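Local coordinates for periplasmic aliphatic sulphonates-binding protein (Escherichia coli, PDB 2X26) that serves as the putative periplasmic solute-binding component of an ABC-type transport system that takes up aliphatic sulphonates, at residues 121-126 / 174-179; 116-121 / 262-267. One frame throughout, in Å; residues are numbered along the deposited sequence.

Contact 1: 121-126 / 174-179; sequences LRALRQ and VLKDGT
On one lobe of the two-lobed periplasmic binding protein fold, helix 115-126 packs across the outermost strand 172-177 of a mixed five-stranded sheet, and A123 and Q126 meet K176 where helix and strand come together. The CA atoms of A123 and K176 lie 7.8 Å apart, and both side chains start out toward the opposing segment. Strand 172-177 is kinked by a classic beta bulge, in which L175 and K176 both face I89 of antiparallel strand 87-92. One lysine does two jobs here. Its aliphatic root packs on the helix, CG of K176 lying 4.2 Å from CB of A123, while V100 touches the same side chain. Its CG stands anti to the backbone N (chi1 179°), and a bend at chi2 (64°) then carries the ammonium along the helix to the end of Q126. There NZ of K176 donates to OE1 of Q126 over 3.0 Å, in the carbonyl plane and on a lone pair, with a C=O...N angle of 145°. Q126 reaches out with its chain extended beyond CG and also touches L181. Replacing K176 with an alanine would probably leave the Q126 amide without this donor, freer to turn, and would open a gap beside the A123 methyl. Next to K176 the chain folds into an Asx turn: OD1 of D177 accepts from N of T179 at 2.9 Å and from OG1 of T179 at 2.8 Å, both donors approaching from the same face of the carboxylate.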
# COMPACT_ATOMS: atom_id res chain seq x y z
N LEU A 121 2.38 -17.93 3.22
CA LEU A 121 1.51 -18.69 4.16
C LEU A 121 0.23 -19.16 3.47
O LEU A 121 -0.16 -20.31 3.63
CB LEU A 121 1.10 -17.84 5.38
CG LEU A 121 2.16 -17.64 6.48
CD1 LEU A 121 1.62 -16.63 7.47
CD2 LEU A 121 2.36 -18.97 7.18
N ARG A 122 -0.42 -18.25 2.72
CA ARG A 122 -1.68 -18.59 2.04
C ARG A 122 -1.54 -19.56 0.88
O ARG A 122 -2.35 -20.48 0.75
CB ARG A 122 -2.37 -17.33 1.55
CG ARG A 122 -2.90 -16.49 2.70
CD ARG A 122 -3.24 -15.15 2.17
NE ARG A 122 -3.45 -14.23 3.27
CZ ARG A 122 -4.63 -13.95 3.80
NH1 ARG A 122 -5.75 -14.52 3.32
NH2 ARG A 122 -4.68 -13.09 4.80
N ALA A 123 -0.50 -19.37 0.07
CA ALA A 123 -0.21 -20.29 -1.03
C ALA A 123 0.09 -21.70 -0.51
O ALA A 123 -0.40 -22.70 -1.07
CB ALA A 123 0.98 -19.78 -1.86
N LEU A 124 0.94 -21.78 0.52
CA LEU A 124 1.29 -23.08 1.09
C LEU A 124 0.06 -23.75 1.66
O LEU A 124 -0.15 -24.97 1.48
CB LEU A 124 2.37 -22.94 2.16
CG LEU A 124 3.77 -22.52 1.69
CD1 LEU A 124 4.68 -22.40 2.91
CD2 LEU A 124 4.33 -23.59 0.74
N ARG A 125 -0.78 -22.97 2.32
CA ARG A 125 -2.00 -23.51 2.94
C ARG A 125 -2.93 -24.15 1.90
O ARG A 125 -3.51 -25.21 2.17
CB ARG A 125 -2.78 -22.46 3.75
CG ARG A 125 -4.01 -23.02 4.49
CD ARG A 125 -4.52 -22.08 5.61
NE ARG A 125 -4.84 -20.76 5.08
CZ ARG A 125 -5.20 -19.69 5.80
NH1 ARG A 125 -5.31 -19.75 7.12
NH2 ARG A 125 -5.46 -18.55 5.16
N GLN A 126 -3.05 -23.51 0.74
CA GLN A 126 -3.84 -24.10 -0.36
C GLN A 126 -3.34 -25.48 -0.74
O GLN A 126 -4.15 -26.36 -1.04
CB GLN A 126 -3.77 -23.26 -1.64
CG GLN A 126 -4.55 -22.03 -1.63
CD GLN A 126 -4.68 -21.43 -3.02
OE1 GLN A 126 -3.72 -21.44 -3.83
NE2 GLN A 126 -5.84 -20.83 -3.28
N VAL A 174 7.13 -17.33 -12.98
CA VAL A 174 6.17 -17.20 -11.88
C VAL A 174 5.57 -18.60 -11.58
O VAL A 174 4.88 -19.18 -12.42
CB VAL A 174 5.10 -16.18 -12.23
CG1 VAL A 174 3.95 -16.18 -11.21
CG2 VAL A 174 5.71 -14.80 -12.31
N LEU A 175 5.85 -19.14 -10.39
CA LEU A 175 5.22 -20.39 -9.94
C LEU A 175 3.79 -20.14 -9.48
O LEU A 175 2.89 -20.98 -9.66
CB LEU A 175 6.03 -20.97 -8.78
CG LEU A 175 5.55 -22.30 -8.19
CD1 LEU A 175 5.88 -23.37 -9.15
CD2 LEU A 175 6.25 -22.49 -6.86
N LYS A 176 3.57 -18.99 -8.87
CA LYS A 176 2.27 -18.69 -8.25
C LYS A 176 2.17 -17.18 -8.11
O LYS A 176 3.12 -16.57 -7.71
CB LYS A 176 2.23 -19.37 -6.87
CG LYS A 176 0.97 -19.15 -6.06
CD LYS A 176 -0.20 -19.72 -6.72
CE LYS A 176 -1.37 -19.64 -5.73
NZ LYS A 176 -2.59 -20.19 -6.32
N ASP A 177 1.02 -16.60 -8.47
CA ASP A 177 0.79 -15.18 -8.11
C ASP A 177 -0.41 -15.10 -7.18
O ASP A 177 -0.92 -16.13 -6.71
CB ASP A 177 0.68 -14.28 -9.35
CG ASP A 177 -0.59 -14.52 -10.16
OD1 ASP A 177 -1.56 -15.15 -9.66
OD2 ASP A 177 -0.65 -14.07 -11.33
N GLY A 178 -0.87 -13.89 -6.90
CA GLY A 178 -1.89 -13.74 -5.85
C GLY A 178 -3.31 -13.96 -6.31
O GLY A 178 -4.27 -13.69 -5.54
N THR A 179 -3.46 -14.44 -7.55
CA THR A 179 -4.74 -14.38 -8.26
C THR A 179 -5.88 -15.08 -7.56
O THR A 179 -7.00 -14.54 -7.45
CB THR A 179 -4.62 -14.96 -9.70
OG1 THR A 179 -3.93 -14.02 -10.52
CG2 THR A 179 -5.99 -15.21 -10.32

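Contact 2: 116-121 / 262-267; sequences SHNLLL and QQTADL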
# COMPACT_ATOMS: atom_id res chain seq x y z
N SER A 116 4.98 -10.68 1.07
CA SER A 116 5.39 -12.00 0.56
C SER A 116 5.22 -13.13 1.62
O SER A 116 4.91 -14.26 1.25
CB SER A 116 6.84 -12.01 0.04
OG SER A 116 6.93 -11.11 -1.07
N HIS A 117 5.45 -12.80 2.91
CA HIS A 117 5.23 -13.76 4.02
C HIS A 117 3.74 -14.12 3.99
O HIS A 117 3.39 -15.31 4.12
CB HIS A 117 5.68 -13.09 5.35
CG HIS A 117 5.73 -14.00 6.55
ND1 HIS A 117 6.61 -13.79 7.60
CD2 HIS A 117 4.97 -15.06 6.91
CE1 HIS A 117 6.40 -14.70 8.54
NE2 HIS A 117 5.42 -15.49 8.14
N ASN A 118 2.85 -13.14 3.79
CA ASN A 118 1.42 -13.39 3.79
C ASN A 118 1.07 -14.27 2.58
O ASN A 118 0.34 -15.27 2.71
CB ASN A 118 0.64 -12.05 3.76
CG ASN A 118 -0.83 -12.22 3.73
OD1 ASN A 118 -1.43 -12.82 4.64
ND2 ASN A 118 -1.48 -11.63 2.71
N LEU A 119 1.62 -13.92 1.41
CA LEU A 119 1.30 -14.67 0.17
C LEU A 119 1.74 -16.10 0.36
O LEU A 119 1.00 -17.03 0.04
CB LEU A 119 2.05 -14.10 -1.06
CG LEU A 119 1.89 -14.92 -2.36
CD1 LEU A 119 0.81 -14.33 -3.09
CD2 LEU A 119 3.09 -14.81 -3.21
N LEU A 120 2.93 -16.27 0.93
CA LEU A 120 3.50 -17.61 1.06
C LEU A 120 2.74 -18.47 2.04
O LEU A 120 2.47 -19.65 1.73
CB LEU A 120 5.00 -17.57 1.42
CG LEU A 120 5.68 -18.93 1.46
CD1 LEU A 120 5.67 -19.68 0.08
CD2 LEU A 120 7.11 -18.77 2.01
N LEU A 121 2.38 -17.93 3.22
CA LEU A 121 1.51 -18.69 4.16
C LEU A 121 0.23 -19.16 3.47
O LEU A 121 -0.16 -20.31 3.63
CB LEU A 121 1.10 -17.84 5.38
CG LEU A 121 2.16 -17.64 6.48
CD1 LEU A 121 1.62 -16.63 7.47
CD2 LEU A 121 2.36 -18.97 7.18
N GLN A 262 -9.58 -8.39 8.19
CA GLN A 262 -9.68 -9.05 9.52
C GLN A 262 -9.07 -10.44 9.46
O GLN A 262 -8.33 -10.83 10.40
CB GLN A 262 -11.13 -9.13 10.02
CG GLN A 262 -11.26 -9.66 11.49
CD GLN A 262 -10.55 -8.76 12.47
OE1 GLN A 262 -10.97 -7.61 12.67
NE2 GLN A 262 -9.48 -9.26 13.11
N GLN A 263 -9.34 -11.17 8.37
CA GLN A 263 -8.77 -12.50 8.16
C GLN A 263 -7.23 -12.45 8.26
O GLN A 263 -6.59 -13.28 8.92
CB GLN A 263 -9.20 -13.09 6.79
CG GLN A 263 -10.57 -13.81 6.72
CD GLN A 263 -11.11 -13.91 5.27
OE1 GLN A 263 -10.37 -14.15 4.32
NE2 GLN A 263 -12.41 -13.70 5.12
N THR A 264 -6.63 -11.47 7.57
CA THR A 264 -5.17 -11.36 7.58
C THR A 264 -4.65 -11.01 8.99
O THR A 264 -3.61 -11.53 9.46
CB THR A 264 -4.68 -10.31 6.57
OG1 THR A 264 -5.18 -10.69 5.26
CG2 THR A 264 -3.13 -10.26 6.54
N ALA A 265 -5.35 -10.11 9.67
CA ALA A 265 -4.96 -9.78 11.05
C ALA A 265 -5.02 -11.03 11.92
O ALA A 265 -4.09 -11.29 12.69
CB ALA A 265 -5.81 -8.68 11.63
N ASP A 266 -6.08 -11.82 11.75
CA ASP A 266 -6.17 -13.08 12.50
C ASP A 266 -5.02 -14.03 12.17
O ASP A 266 -4.39 -14.56 13.10
CB ASP A 266 -7.50 -13.79 12.29
CG ASP A 266 -8.70 -12.94 12.72
OD1 ASP A 266 -8.54 -11.96 13.48
OD2 ASP A 266 -9.81 -13.28 12.26
N LEU A 267 -4.72 -14.20 10.88
CA LEU A 267 -3.60 -15.04 10.45
C LEU A 267 -2.28 -14.60 11.09
O LEU A 267 -1.50 -15.42 11.61
CB LEU A 267 -3.45 -14.99 8.92
CG LEU A 267 -2.39 -15.91 8.30
CD1 LEU A 267 -2.71 -17.38 8.64
CD2 LEU A 267 -2.21 -15.70 6.76
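OD1 of N118 takes a hydrogen bond from R122 NE, one turn on in its own helix, and packs against two methyls of helix 255-270, CG2 of T264 and CD2 of L267. CG2 of T264 lies 3.6 Å from OD1 of N118, and CD2 of L267 lies 3.7 Å from that same oxygen. The buried carbonyl thus draws its polar satisfaction from its own helix and meets only carbon on segment 262-267. N118 has CG anti to the backbone N (chi1 179°), which brings the amide nearer the other helix although its CB is not aimed there; the T264 side chain stands roughly perpendicular to it. A turn further on the packing becomes wholly apolar. L121 and L267 lie alongside, their side chains running in opposing senses, with CD1 of L121 4.0 Å from CD2 of L267, and this methyl of L267 thereby bridges leucine and amide. Behind L121, its CG sits at the in-plane edge of the H117 ring, which also meets F110 edge-to-face. Away from the interface, NE2 of Q262 bonds OD1 of D266 over 2.9 Å from above the carboxylate plane, and K277 forms a salt bridge to the same oxygen. The axes of segments 116-121 and 262-267 run at 89° to each other and come no closer than 11.7 Å, a wide, perpendicular crossing bridged by side chains. Helix 62-69 completes the junction, I62 touching both N118 and T264 and I65 touching T264, while on another side helix 115-126 rests on strands 87-92 and 107-110 through L119 and L120.

Overall arrangement
Helix 115-126 illustrates how one helix can serve two partners: its later turns meet the edge strand in contact 1, its earlier ones the perpendicular helix in contact 2, with L121 common to both ranges. The contact centres lie 11 Å apart, on the same side of the chain's centre. R122 and R125 form part of the connection, for NH1 of R125 is 3.8 Å from CD1 of L267, and NE of R122 is 4.0 Å from CD2 of L267. Elsewhere CA of G178 packs at 3.9 Å from CD1 of L119. Contact 1 joins a helix and an edge strand of the same lobe, whereas contact 2 brings in a helix from much later in the chain.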